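Local coordinates for protein Csc2 (Thermofilum pendens, PDB 4TXD) that probably binds CRISPR RNA as the Cas7-family subunit of a type I-D CRISPR interference complex, at residues Thr251-Val256 with Trp348-Asp353; Gln107-Tyr112 with Gly342-Leu347; Ala50-Val55 with Arg244-Asp249; Ala99-Gln104 with Tyr260-Leu265. All coordinates share one frame; numbering follows the deposited sequence.

How the contacts relate
Csc2 illustrates how segments far apart in sequence can interlock. From the N terminus, strand 52-61 opens contact 3, and helix 94-115 then supplies one half of contact 4 and, about two turns further on, one half of contact 2. Strand 240-247 closes contact 3, and helix 252-263 follows at once: its start opens contact 1 and its end closes contact 4. Helix 343-365 closes contact 2 with its first turn and contact 1 with its next. Contacts 3 and 1 stand in series; every other pair crosses, and none nests. Contact 3 lies in the antiparallel sheet, and L255 packs on its I53 and L247, while contacts 1, 2 and 4 bind three helices to one another.

Contact 1. Residues Thr251-Val256 with Trp348-Asp353; sequences TEPELV and WRSSID
A capping box formed by T251 and E254 starts helix 252-263, and S350 of helix 343-365 docks directly against it. The S350 hydroxyl sits between the two box residues: T251 OG1 donates to S350 OG (2.7 Å), which in turn donates to E254 OE2 (2.7 Å), reaching that oxygen from above the carboxylate plane. E254 OE1 accepts from T251 N at 3.1 Å in a nearly straight bond (169°), again from above the carboxylate plane, whereas the return bond from E254 N to T251 OG1 is weak at 3.5 Å. The N-cap is thus wired into a second helix; the axes of the short segments 252-256 and 348-353 come within 9.2 Å and cross at -115°. S350 OG lies anti to its own nitrogen (chi1 -166°), which projects it across the gap, and P253 CG rests on S350 CB. R45 and R196 form salt bridges to E254. An alanine at E254 would probably leave S350 OG and T251 N without their acceptor and take from R196 and R45 the carboxylate they share, R45 keeping D353.

Contact 2. Residues Gln107-Tyr112 with Gly342-Leu347; sequences QLLREY and GLFKDL
The Y112 ring has the F344 methylene over one face, a CH-pi contact in which F344 CB stands 3.9 Å from the ring centroid and 27° off its normal. The F344 ring, in turn, has L347 CD2 of its own helix over the centre of one face, while L109 N comes up at its edge, 3.8 Å from F344 CE2. Two leucines also pack against it: L108 CB approaches F344 CE2 at 3.6 Å and L109 CD2 reaches F344 CD2 at 3.8 Å, both side chains crossing the phenylalanine at about a right angle. L109 CD2 also meets L347 CD2, at 4.1 Å. With CG anti to its nitrogen (chi1 170°), Y112 lays its ring alongside the start of helix 343-365, where its hydroxyl bonds to P340 O and touches K345 CB. A leucine in place of Y112 would probably cost P340 O its phenol partner and F344 CB the ring face it lies on. K345 turns its amine to N341 and the W123 ring. L109 also packs beside the zinc ligand C168. The helices therefore meet through carbon, and the polar ends of Y112 and K345 find partners outside the two segments, so the fit probably depends more on shape than on charge.

Contact 3. Residues Ala50-Val55 with Arg244-Asp249; sequences AHRIEV and RAELVD
Neighbouring antiparallel strands 52-61 and 240-247 meet in the main sheet, where I53 faces L247 and V55 faces A245 in hydrogen-bonded pairs. I53 N to L247 O (2.9 Å) and L247 N to I53 O (2.8 Å) close one ring; V55 and A245 close the other. Between them, E54 and E246 form a non-hydrogen-bonded pair whose side chains join a salt-bridge network. R244 grips E246 end-on, NH1 at 2.8 Å and NH2 at 3.0 Å from E246 OE2, and NH1 also donates to E54 OE2 (2.8 Å). R52, bent at chi3 (84°), brings NH1 to E246 OE1 at 2.8 Å, its guanidinium turned 86° from the carboxylate. The two arginines probably offset the repulsion of the paired glutamates, and D200 binds R244 NE. On the other face, V55 CG1 packs on A245 CB (3.5 Å) and L247 CD1 (3.7 Å), beneath helix 252-263. A charged face backed by an apolar one covered by a helix is consistent with the RRM-like fold of Cas7 proteins.

Contact 4. Residues Ala99-Gln104 with Tyr260-Leu265; sequences AVTRRQ and YSLATL
Van der Waals contacts centre on L265, whose two methyls divide the work between V100, T101 and Q104 of helix 94-115. L265 CD2 lies against a polar atom, V100 O, at 3.5 Å and 3.7 Å from Q104 CB, while L265 CD1 meets V100 CG2 at 4.1 Å, the two side chains crossing at about a right angle. L262 CD1 likewise rests on a polar atom, 3.4 Å from T101 OG1, a hydroxyl already bonded to L97 O one turn back. F199 of the sheet touches both T101 and L262. The polar contact is slight. Q104, bent at chi2 (61°), passes its CG close to S261 O (3.2 Å) and brings NE2 to T264 OG1, a weak bond of 3.0 Å. T264 OG1 donates in turn to Y260 O (2.7 Å), spending its proton on the last turn of helix 252-263 and meeting the amide as an acceptor. The join between helix 94-115 and the end of helix 252-263 with the loop after it probably rests on leucine methyls and the Q104 aliphatic chain, its amide being only weakly held.

Contact 1. Residues Thr251-Val256 with Trp348-Asp353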
loop_
_atom_site.group_PDB
_atom_site.type_symbol
_atom_site.label_atom_id
_atom_site.label_comp_id
_atom_site.label_asym_id
_atom_site.label_seq_id
_atom_site.Cartn_x
_atom_site.Cartn_y
_atom_site.Cartn_z
ATOM N N THR A 251 -9.685 9.944 1.854
ATOM C CA THR A 251 -11.026 10.093 1.286
ATOM C C THR A 251 -11.545 8.742 0.804
ATOM O O THR A 251 -10.782 7.785 0.704
ATOM C CB THR A 251 -11.031 11.053 0.106
ATOM O OG1 THR A 251 -10.214 10.505 -0.928
ATOM C CG2 THR A 251 -10.471 12.431 0.515
ATOM N N GLU A 252 -12.814 8.690 0.456
ATOM C CA GLU A 252 -13.428 7.516 -0.083
ATOM C C GLU A 252 -12.701 6.924 -1.270
ATOM O O GLU A 252 -12.363 5.787 -1.227
ATOM C CB GLU A 252 -14.907 7.760 -0.382
ATOM C CG GLU A 252 -15.597 6.648 -1.125
ATOM C CD GLU A 252 -17.112 6.716 -1.036
ATOM O OE1 GLU A 252 -17.669 7.449 -0.224
ATOM O OE2 GLU A 252 -17.747 5.988 -1.776
ATOM N N PRO A 253 -12.434 7.673 -2.318
ATOM C CA PRO A 253 -11.754 7.020 -3.441
ATOM C C PRO A 253 -10.301 6.623 -3.162
ATOM O O PRO A 253 -9.778 5.697 -3.793
ATOM C CB PRO A 253 -11.810 8.071 -4.558
ATOM C CG PRO A 253 -12.052 9.356 -3.880
ATOM C CD PRO A 253 -12.824 9.061 -2.636
ATOM N N GLU A 254 -9.646 7.330 -2.252
ATOM C CA GLU A 254 -8.287 6.964 -1.873
ATOM C C GLU A 254 -8.302 5.611 -1.148
ATOM O O GLU A 254 -7.496 4.716 -1.448
ATOM C CB GLU A 254 -7.673 8.063 -1.009
ATOM C CG GLU A 254 -7.394 9.340 -1.806
ATOM C CD GLU A 254 -7.019 10.529 -0.929
ATOM O OE1 GLU A 254 -7.005 10.405 0.313
ATOM O OE2 GLU A 254 -6.743 11.597 -1.504
ATOM N N LEU A 255 -9.234 5.468 -0.217
ATOM C CA LEU A 255 -9.409 4.218 0.502
ATOM C C LEU A 255 -9.719 3.054 -0.432
ATOM O O LEU A 255 -9.080 2.005 -0.364
ATOM C CB LEU A 255 -10.525 4.335 1.533
ATOM C CG LEU A 255 -10.864 2.952 2.108
ATOM C CD1 LEU A 255 -10.157 2.742 3.423
ATOM C CD2 LEU A 255 -12.346 2.763 2.259
ATOM N N VAL A 256 -10.714 3.235 -1.293
ATOM C CA VAL A 256 -11.121 2.155 -2.180
ATOM C C VAL A 256 -10.016 1.802 -3.155
ATOM O O VAL A 256 -9.753 0.618 -3.391
ATOM C CB VAL A 256 -12.408 2.504 -2.952
ATOM C CG1 VAL A 256 -12.722 1.401 -3.977
ATOM C CG2 VAL A 256 -13.559 2.685 -1.966
ATOM N N TRP A 348 -8.086 10.729 -8.836
ATOM C CA TRP A 348 -7.277 11.826 -9.331
ATOM C C TRP A 348 -7.792 13.173 -8.787
ATOM O O TRP A 348 -7.035 13.971 -8.325
ATOM C CB TRP A 348 -7.228 11.820 -10.845
ATOM C CG TRP A 348 -6.046 11.262 -11.499
ATOM C CD1 TRP A 348 -6.024 10.218 -12.328
ATOM C CD2 TRP A 348 -4.710 11.746 -11.449
ATOM N NE1 TRP A 348 -4.791 9.994 -12.790
ATOM C CE2 TRP A 348 -3.949 10.922 -12.266
ATOM C CE3 TRP A 348 -4.079 12.797 -10.790
ATOM C CZ2 TRP A 348 -2.612 11.109 -12.450
ATOM C CZ3 TRP A 348 -2.769 12.966 -10.967
ATOM C CH2 TRP A 348 -2.035 12.138 -11.780
ATOM N N ARG A 349 -9.093 13.380 -8.815
ATOM C CA ARG A 349 -9.688 14.569 -8.184
ATOM C C ARG A 349 -9.240 14.717 -6.729
ATOM O O ARG A 349 -8.900 15.812 -6.277
ATOM C CB ARG A 349 -11.221 14.519 -8.219
ATOM C CG ARG A 349 -11.875 14.845 -9.566
ATOM C CD ARG A 349 -13.392 14.588 -9.521
ATOM N NE ARG A 349 -14.017 15.244 -8.378
ATOM C CZ ARG A 349 -14.646 14.616 -7.384
ATOM N NH1 ARG A 349 -14.772 13.298 -7.384
ATOM N NH2 ARG A 349 -15.163 15.314 -6.386
ATOM N N SER A 350 -9.254 13.609 -5.995
ATOM C CA SER A 350 -8.841 13.604 -4.591
ATOM C C SER A 350 -7.348 13.910 -4.429
ATOM O O SER A 350 -6.933 14.582 -3.476
ATOM C CB SER A 350 -9.164 12.250 -3.958
ATOM O OG SER A 350 -9.082 12.311 -2.552
ATOM N N SER A 351 -6.539 13.446 -5.350
ATOM C CA SER A 351 -5.122 13.615 -5.227
ATOM C C SER A 351 -4.731 15.051 -5.481
ATOM O O SER A 351 -3.949 15.594 -4.780
ATOM C CB SER A 351 -4.358 12.710 -6.171
ATOM O OG SER A 351 -3.002 12.657 -5.904
ATOM N N ILE A 352 -5.312 15.641 -6.510
ATOM C CA ILE A 352 -4.983 17.007 -6.840
ATOM C C ILE A 352 -5.515 17.920 -5.746
ATOM O O ILE A 352 -4.931 18.907 -5.458
ATOM C CB ILE A 352 -5.457 17.386 -8.248
ATOM C CG1 ILE A 352 -4.757 18.629 -8.728
ATOM C CG2 ILE A 352 -6.949 17.519 -8.266
ATOM C CD1 ILE A 352 -3.312 18.382 -9.035
ATOM N N ASP A 353 -6.599 17.524 -5.121
ATOM C CA ASP A 353 -7.128 18.235 -3.998
ATOM C C ASP A 353 -6.130 18.271 -2.843
ATOM O O ASP A 353 -5.836 19.302 -2.316
ATOM C CB ASP A 353 -8.419 17.617 -3.533
ATOM C CG ASP A 353 -9.067 18.383 -2.437
ATOM O OD1 ASP A 353 -9.296 19.571 -2.596
ATOM O OD2 ASP A 353 -9.350 17.796 -1.422
#

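Contact 2. Residues Gln107-Tyr112 with Gly342-Leu347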
loop_
_atom_site.group_PDB
_atom_site.type_symbol
_atom_site.label_atom_id
_atom_site.label_comp_id
_atom_site.label_asym_id
_atom_site.label_seq_id
_atom_site.Cartn_x
_atom_site.Cartn_y
_atom_site.Cartn_z
ATOM N N GLN A 107 0.805 1.269 -11.639
ATOM C CA GLN A 107 0.527 0.545 -12.884
ATOM C C GLN A 107 -0.950 0.704 -13.229
ATOM O O GLN A 107 -1.307 0.868 -14.398
ATOM C CB GLN A 107 0.930 -0.933 -12.764
ATOM C CG GLN A 107 0.904 -1.718 -14.089
ATOM C CD GLN A 107 1.771 -1.095 -15.176
ATOM O OE1 GLN A 107 2.836 -0.527 -14.907
ATOM N NE2 GLN A 107 1.305 -1.190 -16.419
ATOM N N LEU A 108 -1.807 0.687 -12.213
ATOM C CA LEU A 108 -3.230 0.889 -12.417
ATOM C C LEU A 108 -3.478 2.303 -12.948
ATOM O O LEU A 108 -4.319 2.490 -13.827
ATOM C CB LEU A 108 -4.010 0.643 -11.123
ATOM C CG LEU A 108 -3.989 -0.817 -10.630
ATOM C CD1 LEU A 108 -4.660 -0.926 -9.287
ATOM C CD2 LEU A 108 -4.689 -1.736 -11.633
ATOM N N LEU A 109 -2.733 3.284 -12.430
ATOM C CA LEU A 109 -2.832 4.669 -12.915
ATOM C C LEU A 109 -2.410 4.784 -14.367
ATOM O O LEU A 109 -3.004 5.546 -15.141
ATOM C CB LEU A 109 -1.975 5.622 -12.065
ATOM C CG LEU A 109 -2.535 5.926 -10.683
ATOM C CD1 LEU A 109 -1.466 6.575 -9.792
ATOM C CD2 LEU A 109 -3.771 6.811 -10.815
ATOM N N ARG A 110 -1.366 4.049 -14.732
ATOM C CA ARG A 110 -0.928 4.037 -16.118
ATOM C C ARG A 110 -1.990 3.416 -17.026
ATOM O O ARG A 110 -2.230 3.899 -18.134
ATOM C CB ARG A 110 0.387 3.295 -16.251
ATOM C CG ARG A 110 1.582 4.111 -15.822
ATOM C CD ARG A 110 2.798 3.227 -15.667
ATOM N NE ARG A 110 3.984 3.989 -15.296
ATOM C CZ ARG A 110 5.060 3.452 -14.724
ATOM N NH1 ARG A 110 5.084 2.152 -14.444
ATOM N NH2 ARG A 110 6.106 4.214 -14.421
ATOM N N GLU A 111 -2.645 2.366 -16.548
ATOM C CA GLU A 111 -3.697 1.727 -17.332
ATOM C C GLU A 111 -4.946 2.597 -17.412
ATOM O O GLU A 111 -5.676 2.562 -18.411
ATOM C CB GLU A 111 -4.030 0.351 -16.757
ATOM C CG GLU A 111 -2.906 -0.659 -17.025
ATOM C CD GLU A 111 -3.179 -2.040 -16.446
ATOM O OE1 GLU A 111 -4.291 -2.285 -15.909
ATOM O OE2 GLU A 111 -2.258 -2.876 -16.535
ATOM N N TYR A 112 -5.198 3.378 -16.365
ATOM C CA TYR A 112 -6.295 4.332 -16.397
ATOM C C TYR A 112 -6.027 5.339 -17.497
ATOM O O TYR A 112 -6.895 5.618 -18.337
ATOM C CB TYR A 112 -6.469 5.042 -15.057
ATOM C CG TYR A 112 -7.441 6.202 -15.134
ATOM C CD1 TYR A 112 -8.812 5.979 -15.162
ATOM C CD2 TYR A 112 -6.984 7.523 -15.181
ATOM C CE1 TYR A 112 -9.714 7.033 -15.236
ATOM C CE2 TYR A 112 -7.883 8.587 -15.253
ATOM C CZ TYR A 112 -9.242 8.334 -15.287
ATOM O OH TYR A 112 -10.143 9.373 -15.365
ATOM N N GLY A 342 -14.760 6.226 -14.056
ATOM C CA GLY A 342 -14.961 5.430 -12.856
ATOM C C GLY A 342 -14.205 5.967 -11.644
ATOM O O GLY A 342 -13.830 7.140 -11.597
ATOM N N LEU A 343 -13.981 5.099 -10.660
ATOM C CA LEU A 343 -13.315 5.485 -9.411
ATOM C C LEU A 343 -11.979 6.229 -9.584
ATOM O O LEU A 343 -11.655 7.105 -8.779
ATOM C CB LEU A 343 -13.074 4.247 -8.537
ATOM C CG LEU A 343 -12.375 4.533 -7.202
ATOM C CD1 LEU A 343 -13.390 4.549 -6.069
ATOM C CD2 LEU A 343 -11.259 3.538 -6.937
ATOM N N PHE A 344 -11.198 5.887 -10.599
ATOM C CA PHE A 344 -9.868 6.492 -10.707
ATOM C C PHE A 344 -9.944 7.955 -11.126
ATOM O O PHE A 344 -8.980 8.704 -10.961
ATOM C CB PHE A 344 -8.969 5.713 -11.668
ATOM C CG PHE A 344 -8.123 4.658 -10.971
ATOM C CD1 PHE A 344 -8.703 3.794 -10.052
ATOM C CD2 PHE A 344 -6.763 4.553 -11.217
ATOM C CE1 PHE A 344 -7.938 2.831 -9.390
ATOM C CE2 PHE A 344 -5.985 3.592 -10.558
ATOM C CZ PHE A 344 -6.578 2.730 -9.644
ATOM N N LYS A 345 -11.090 8.366 -11.657
ATOM C CA LYS A 345 -11.310 9.781 -11.907
ATOM C C LYS A 345 -11.457 10.498 -10.570
ATOM O O LYS A 345 -10.861 11.553 -10.343
ATOM C CB LYS A 345 -12.550 10.000 -12.783
ATOM C CG LYS A 345 -12.716 11.441 -13.273
ATOM C CD LYS A 345 -14.028 11.600 -14.050
ATOM C CE LYS A 345 -14.231 13.032 -14.544
ATOM N NZ LYS A 345 -15.514 13.205 -15.301
ATOM N N ASP A 346 -12.243 9.916 -9.677
ATOM C CA ASP A 346 -12.436 10.517 -8.374
ATOM C C ASP A 346 -11.149 10.438 -7.556
ATOM O O ASP A 346 -10.878 11.313 -6.736
ATOM C CB ASP A 346 -13.591 9.852 -7.657
ATOM C CG ASP A 346 -14.890 10.011 -8.413
ATOM O OD1 ASP A 346 -15.206 11.155 -8.795
ATOM O OD2 ASP A 346 -15.574 8.997 -8.652
ATOM N N LEU A 347 -10.353 9.406 -7.812
ATOM C CA LEU A 347 -9.052 9.268 -7.169
ATOM C C LEU A 347 -8.123 10.419 -7.562
ATOM O O LEU A 347 -7.436 11.005 -6.723
ATOM C CB LEU A 347 -8.411 7.929 -7.536
ATOM C CG LEU A 347 -7.031 7.658 -6.927
ATOM C CD1 LEU A 347 -7.107 7.525 -5.392
ATOM C CD2 LEU A 347 -6.357 6.433 -7.594
#

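Contact 3. Residues Ala50-Val55 with Arg244-Asp249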
loop_
_atom_site.group_PDB
_atom_site.type_symbol
_atom_site.label_atom_id
_atom_site.label_comp_id
_atom_site.label_asym_id
_atom_site.label_seq_id
_atom_site.Cartn_x
_atom_site.Cartn_y
_atom_site.Cartn_z
ATOM N N ALA A 50 -8.307 11.885 14.487
ATOM C CA ALA A 50 -7.814 10.928 15.472
ATOM C C ALA A 50 -8.520 9.592 15.355
ATOM O O ALA A 50 -9.095 9.097 16.325
ATOM C CB ALA A 50 -7.972 11.479 16.878
ATOM N N HIS A 51 -8.496 9.024 14.154
ATOM C CA HIS A 51 -8.941 7.653 13.959
ATOM C C HIS A 51 -8.225 7.019 12.782
ATOM O O HIS A 51 -7.469 7.673 12.063
ATOM C CB HIS A 51 -10.455 7.581 13.753
ATOM C CG HIS A 51 -10.991 8.612 12.813
ATOM N ND1 HIS A 51 -11.767 9.671 13.236
ATOM C CD2 HIS A 51 -10.877 8.742 11.470
ATOM C CE1 HIS A 51 -12.104 10.409 12.195
ATOM N NE2 HIS A 51 -11.575 9.868 11.111
ATOM N N ARG A 52 -8.471 5.732 12.597
ATOM C CA ARG A 52 -7.789 4.966 11.573
ATOM C C ARG A 52 -8.698 3.847 11.109
ATOM O O ARG A 52 -9.630 3.446 11.816
ATOM C CB ARG A 52 -6.471 4.396 12.116
ATOM C CG ARG A 52 -6.668 3.341 13.204
ATOM C CD ARG A 52 -5.398 3.095 13.992
ATOM N NE ARG A 52 -5.226 4.062 15.069
ATOM C CZ ARG A 52 -4.052 4.375 15.611
ATOM N NH1 ARG A 52 -2.935 3.817 15.154
ATOM N NH2 ARG A 52 -3.992 5.261 16.597
ATOM N N ILE A 53 -8.426 3.357 9.911
ATOM C CA ILE A 53 -9.083 2.175 9.407
ATOM C C ILE A 53 -8.045 1.056 9.301
ATOM O O ILE A 53 -7.053 1.184 8.579
ATOM C CB ILE A 53 -9.731 2.448 8.061
ATOM C CG1 ILE A 53 -10.790 3.555 8.232
ATOM C CG2 ILE A 53 -10.329 1.162 7.469
ATOM C CD1 ILE A 53 -11.428 4.000 6.938
ATOM N N GLU A 54 -8.254 -0.010 10.063
ATOM C CA GLU A 54 -7.449 -1.227 9.929
ATOM C C GLU A 54 -7.929 -2.095 8.774
ATOM O O GLU A 54 -9.131 -2.334 8.633
ATOM C CB GLU A 54 -7.495 -2.061 11.205
ATOM C CG GLU A 54 -6.742 -1.515 12.377
ATOM C CD GLU A 54 -6.976 -2.357 13.605
ATOM O OE1 GLU A 54 -8.089 -2.278 14.163
ATOM O OE2 GLU A 54 -6.059 -3.106 14.007
ATOM N N VAL A 55 -6.997 -2.578 7.954
ATOM C CA VAL A 55 -7.335 -3.578 6.953
ATOM C C VAL A 55 -6.475 -4.837 7.157
ATOM O O VAL A 55 -5.248 -4.755 7.281
ATOM C CB VAL A 55 -7.174 -3.032 5.514
ATOM C CG1 VAL A 55 -5.789 -2.503 5.281
ATOM C CG2 VAL A 55 -7.502 -4.103 4.500
ATOM N N ARG A 244 -1.512 -6.707 7.737
ATOM C CA ARG A 244 -2.388 -5.675 8.283
ATOM C C ARG A 244 -1.839 -4.308 7.883
ATOM O O ARG A 244 -0.618 -4.096 7.876
ATOM C CB ARG A 244 -2.491 -5.777 9.810
ATOM C CG ARG A 244 -3.510 -4.812 10.453
ATOM C CD ARG A 244 -3.397 -4.814 11.975
ATOM N NE ARG A 244 -2.254 -4.014 12.406
ATOM C CZ ARG A 244 -2.338 -2.799 12.937
ATOM N NH1 ARG A 244 -3.528 -2.235 13.158
ATOM N NH2 ARG A 244 -1.227 -2.157 13.272
ATOM N N ALA A 245 -2.742 -3.390 7.550
ATOM C CA ALA A 245 -2.362 -2.008 7.291
ATOM C C ALA A 245 -3.291 -1.057 8.028
ATOM O O ALA A 245 -4.449 -1.389 8.304
ATOM C CB ALA A 245 -2.367 -1.716 5.796
ATOM N N GLU A 246 -2.760 0.107 8.391
ATOM C CA GLU A 246 -3.583 1.177 8.950
ATOM C C GLU A 246 -3.687 2.322 7.940
ATOM O O GLU A 246 -2.676 2.809 7.425
ATOM C CB GLU A 246 -3.009 1.668 10.283
ATOM C CG GLU A 246 -3.213 0.673 11.414
ATOM C CD GLU A 246 -2.732 1.206 12.749
ATOM O OE1 GLU A 246 -2.395 2.410 12.826
ATOM O OE2 GLU A 246 -2.681 0.422 13.719
ATOM N N LEU A 247 -4.921 2.708 7.633
ATOM C CA LEU A 247 -5.211 3.726 6.623
ATOM C C LEU A 247 -5.783 4.939 7.344
ATOM O O LEU A 247 -6.802 4.828 8.014
ATOM C CB LEU A 247 -6.199 3.201 5.572
ATOM C CG LEU A 247 -5.637 2.318 4.453
ATOM C CD1 LEU A 247 -4.876 1.106 4.990
ATOM C CD2 LEU A 247 -6.756 1.867 3.506
ATOM N N VAL A 248 -5.105 6.079 7.247
ATOM C CA VAL A 248 -5.525 7.264 7.997
ATOM C C VAL A 248 -5.742 8.472 7.084
ATOM O O VAL A 248 -5.036 8.643 6.090
ATOM C CB VAL A 248 -4.488 7.645 9.097
ATOM C CG1 VAL A 248 -4.376 6.543 10.134
ATOM C CG2 VAL A 248 -3.136 7.904 8.487
ATOM N N ASP A 249 -6.735 9.289 7.425
ATOM C CA ASP A 249 -7.001 10.556 6.740
ATOM C C ASP A 249 -7.183 10.412 5.235
ATOM O O ASP A 249 -6.818 11.303 4.467
ATOM C CB ASP A 249 -5.878 11.555 7.041
ATOM C CG ASP A 249 -5.813 11.908 8.507
ATOM O OD1 ASP A 249 -6.889 11.967 9.137
ATOM O OD2 ASP A 249 -4.700 12.107 9.036
HETATM O O HOH W 1 -8.000 9.364 10.035
#

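Contact 4. Residues Ala99-Gln104 with Tyr260-Leu265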
loop_
_atom_site.group_PDB
_atom_site.type_symbol
_atom_site.label_atom_id
_atom_site.label_comp_id
_atom_site.label_asym_id
_atom_site.label_seq_id
_atom_site.Cartn_x
_atom_site.Cartn_y
_atom_site.Cartn_z
ATOM N N ALA A 99 6.497 -0.778 -1.257
ATOM C CA ALA A 99 7.061 -0.703 -2.590
ATOM C C ALA A 99 6.147 -1.400 -3.592
ATOM O O ALA A 99 5.841 -0.826 -4.640
ATOM C CB ALA A 99 8.443 -1.311 -2.625
ATOM N N VAL A 100 5.697 -2.618 -3.281
ATOM C CA VAL A 100 4.945 -3.364 -4.294
ATOM C C VAL A 100 3.539 -2.790 -4.433
ATOM O O VAL A 100 2.974 -2.790 -5.541
ATOM C CB VAL A 100 4.860 -4.897 -4.002
ATOM C CG1 VAL A 100 6.251 -5.530 -3.998
ATOM C CG2 VAL A 100 4.095 -5.197 -2.707
ATOM N N THR A 101 2.970 -2.289 -3.336
ATOM C CA THR A 101 1.598 -1.801 -3.385
ATOM C C THR A 101 1.569 -0.473 -4.142
ATOM O O THR A 101 0.660 -0.212 -4.949
ATOM C CB THR A 101 0.985 -1.623 -1.988
ATOM O OG1 THR A 101 1.003 -2.873 -1.284
ATOM C CG2 THR A 101 -0.464 -1.125 -2.081
ATOM N N ARG A 102 2.559 0.354 -3.917
ATOM C CA ARG A 102 2.612 1.614 -4.610
ATOM C C ARG A 102 2.959 1.438 -6.073
ATOM O O ARG A 102 2.452 2.098 -6.904
ATOM C CB ARG A 102 3.504 2.611 -3.885
ATOM C CG ARG A 102 4.844 2.843 -4.454
ATOM C CD ARG A 102 5.175 4.320 -4.451
ATOM N NE ARG A 102 5.726 4.708 -3.186
ATOM C CZ ARG A 102 5.660 5.909 -2.634
ATOM N NH1 ARG A 102 6.229 6.067 -1.488
ATOM N NH2 ARG A 102 5.019 6.917 -3.180
ATOM N N ARG A 103 3.799 0.476 -6.351
ATOM C CA ARG A 103 4.115 0.144 -7.736
ATOM C C ARG A 103 2.872 -0.369 -8.482
ATOM O O ARG A 103 2.675 -0.070 -9.670
ATOM C CB ARG A 103 5.251 -0.887 -7.785
ATOM C CG ARG A 103 5.988 -0.941 -9.109
ATOM C CD ARG A 103 5.379 -1.967 -10.029
ATOM N NE ARG A 103 5.872 -1.857 -11.400
ATOM C CZ ARG A 103 5.338 -1.065 -12.324
ATOM N NH1 ARG A 103 4.297 -0.298 -12.021
ATOM N NH2 ARG A 103 5.845 -1.037 -13.549
ATOM N N GLN A 104 2.030 -1.125 -7.786
ATOM C CA GLN A 104 0.779 -1.596 -8.370
ATOM C C GLN A 104 -0.199 -0.435 -8.629
ATOM O O GLN A 104 -0.805 -0.347 -9.703
ATOM C CB GLN A 104 0.127 -2.656 -7.470
ATOM C CG GLN A 104 -1.254 -3.157 -7.947
ATOM C CD GLN A 104 -1.238 -3.836 -9.324
ATOM O OE1 GLN A 104 -0.181 -4.119 -9.896
ATOM N NE2 GLN A 104 -2.428 -4.090 -9.860
ATOM N N TYR A 260 -8.062 -1.726 -3.503
ATOM C CA TYR A 260 -8.024 -2.334 -4.831
ATOM C C TYR A 260 -6.604 -2.573 -5.337
ATOM O O TYR A 260 -6.338 -3.559 -6.025
ATOM C CB TYR A 260 -8.796 -1.443 -5.812
ATOM C CG TYR A 260 -8.925 -1.956 -7.225
ATOM C CD1 TYR A 260 -9.868 -2.934 -7.551
ATOM C CD2 TYR A 260 -8.138 -1.435 -8.246
ATOM C CE1 TYR A 260 -10.000 -3.384 -8.853
ATOM C CE2 TYR A 260 -8.273 -1.875 -9.552
ATOM C CZ TYR A 260 -9.206 -2.850 -9.848
ATOM O OH TYR A 260 -9.331 -3.284 -11.143
ATOM N N SER A 261 -5.682 -1.673 -5.007
ATOM C CA SER A 261 -4.296 -1.872 -5.409
ATOM C C SER A 261 -3.731 -3.116 -4.719
ATOM O O SER A 261 -2.997 -3.895 -5.323
ATOM C CB SER A 261 -3.444 -0.643 -5.069
ATOM O OG SER A 261 -3.815 0.479 -5.875
ATOM N N LEU A 262 -4.074 -3.274 -3.448
ATOM C CA LEU A 262 -3.678 -4.446 -2.668
ATOM C C LEU A 262 -4.250 -5.727 -3.280
ATOM O O LEU A 262 -3.536 -6.697 -3.518
ATOM C CB LEU A 262 -4.173 -4.292 -1.237
ATOM C CG LEU A 262 -3.329 -4.629 -0.016
ATOM C CD1 LEU A 262 -1.856 -4.418 -0.258
ATOM C CD2 LEU A 262 -3.813 -3.758 1.130
ATOM N N ALA A 263 -5.552 -5.701 -3.537
ATOM C CA ALA A 263 -6.292 -6.858 -4.033
ATOM C C ALA A 263 -5.837 -7.296 -5.416
ATOM O O ALA A 263 -6.042 -8.449 -5.805
ATOM C CB ALA A 263 -7.791 -6.543 -4.047
ATOM N N THR A 264 -5.212 -6.390 -6.163
ATOM C CA THR A 264 -4.796 -6.717 -7.521
ATOM C C THR A 264 -3.319 -7.018 -7.664
ATOM O O THR A 264 -2.836 -7.235 -8.775
ATOM C CB THR A 264 -5.158 -5.588 -8.517
ATOM O OG1 THR A 264 -4.728 -4.322 -8.001
ATOM C CG2 THR A 264 -6.672 -5.556 -8.748
ATOM N N LEU A 265 -2.601 -7.033 -6.546
ATOM C CA LEU A 265 -1.227 -7.517 -6.538
ATOM C C LEU A 265 -1.145 -8.952 -7.061
ATOM O O LEU A 265 -1.854 -9.837 -6.582
ATOM C CB LEU A 265 -0.640 -7.466 -5.122
ATOM C CG LEU A 265 -0.226 -6.116 -4.553
ATOM C CD1 LEU A 265 0.128 -6.260 -3.086
ATOM C CD2 LEU A 265 0.960 -5.595 -5.361
#